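Local coordinates for mannan endo-1,6-alpha-mannosidase (Chaetomium thermophilum, PDB 6RY0), which probably cleaves alpha-1,6-mannosidic linkages as a family 76 glycosyl hydrolase, and may transfer GPI-anchored glycoproteins into the fungal cell wall, at residues Ala318-Leu321 with Thr322-Gly325. Sequence-based numbering, arbitrary orientation.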
# COMPACT_ATOMS: atom_id res chain seq x y z
N ALA A 318 -3.33 -14.78 -1.48
CA ALA A 318 -2.17 -14.09 -2.02
C ALA A 318 -2.17 -12.62 -1.60
O ALA A 318 -1.13 -12.08 -1.23
CB ALA A 318 -2.14 -14.20 -3.53
N ASP A 319 -3.32 -11.96 -1.67
CA ASP A 319 -3.36 -10.56 -1.32
C ASP A 319 -2.93 -10.37 0.16
O ASP A 319 -2.14 -9.50 0.51
CB ASP A 319 -4.77 -9.97 -1.47
CG ASP A 319 -5.24 -9.82 -2.90
OD1 ASP A 319 -4.53 -10.08 -3.89
OD2 ASP A 319 -6.37 -9.32 -2.99
N MET A 320 -3.48 -11.20 1.04
CA MET A 320 -3.25 -11.05 2.48
C MET A 320 -1.79 -11.24 2.89
O MET A 320 -1.35 -10.66 3.88
CB MET A 320 -4.14 -12.04 3.26
CG MET A 320 -5.62 -11.78 3.09
SD MET A 320 -6.59 -13.13 3.78
CE MET A 320 -8.17 -12.76 3.01
N LEU A 321 -1.05 -12.03 2.12
CA LEU A 321 0.36 -12.27 2.41
C LEU A 321 1.23 -11.03 2.27
O LEU A 321 2.35 -10.99 2.77
CB LEU A 321 0.86 -13.41 1.52
CG LEU A 321 0.15 -14.76 1.72
CD1 LEU A 321 0.46 -15.68 0.58
CD2 LEU A 321 0.49 -15.39 3.05
N THR A 322 0.70 -10.01 1.58
CA THR A 322 1.44 -8.77 1.37
C THR A 322 1.19 -7.73 2.46
O THR A 322 1.93 -6.74 2.54
CB THR A 322 1.08 -8.12 0.03
OG1 THR A 322 -0.24 -7.56 0.08
CG2 THR A 322 1.19 -9.09 -1.12
N PHE A 323 0.16 -7.90 3.27
CA PHE A 323 -0.29 -6.75 4.08
C PHE A 323 0.74 -6.33 5.10
O PHE A 323 0.95 -5.13 5.33
CB PHE A 323 -1.63 -7.02 4.76
CG PHE A 323 -2.81 -7.25 3.85
CD1 PHE A 323 -2.80 -6.92 2.48
CD2 PHE A 323 -3.99 -7.78 4.38
CE1 PHE A 323 -3.92 -7.14 1.68
CE2 PHE A 323 -5.09 -7.98 3.58
CZ PHE A 323 -5.06 -7.67 2.24
N LYS A 324 1.38 -7.30 5.76
CA LYS A 324 2.29 -6.95 6.85
C LYS A 324 3.50 -6.15 6.33
O LYS A 324 4.08 -5.36 7.07
CB LYS A 324 2.66 -8.17 7.70
CG LYS A 324 3.32 -9.29 6.92
CD LYS A 324 3.67 -10.49 7.81
CE LYS A 324 2.49 -11.05 8.56
NZ LYS A 324 2.78 -12.39 9.15
N GLY A 325 3.89 -6.33 5.07
CA GLY A 325 4.94 -5.48 4.52
C GLY A 325 4.53 -4.02 4.44
O GLY A 325 5.31 -3.11 4.72
O HOH W 1 -0.03 -9.81 6.22
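The F323 ring lies flat over the backbone of M320, whose CA sits 3.7 Å from the ring centroid and 9° off the normal, a CH-pi contact over one face. The M320 side chain leaves from beneath the rim, its CG 3.9 Å from F323 CE2, and runs on extended. D319 O meets the ring obliquely at CE1. With CG of F323 anti to its own carbonyl carbon (chi1 -63°), the ring folds back over the preceding turn.

D319 O also accepts two bonds from T322: OG1 donates over 2.7 Å in the carbonyl plane, while N reaches it at 3.1 Å from above that plane. A chi1 of 72° sets OG1 between the threonine's N and carbonyl carbon, facing back to this acceptor. F323 N then bonds M320 O at 3.2 Å, so successive i to i+3 bonds make a 3-10-like turn. A water donates to M320 O and accepts from K324 N, in place of a direct i to i+4 bond.

The turn leads from the loop after strand 303-304 into helix 323-337 of the family 76 (alpha/alpha)6 fold, with the calcium ion of D73 and H385 about 7 Å from the A318 side chain. T322 packs on E78 and W77 (NE1 hydrogen-bonded to D319 OD1) of helix 76-93, F323 stacks with Y262 of helix 261-278, and L321 touches E391 of helix 389-401.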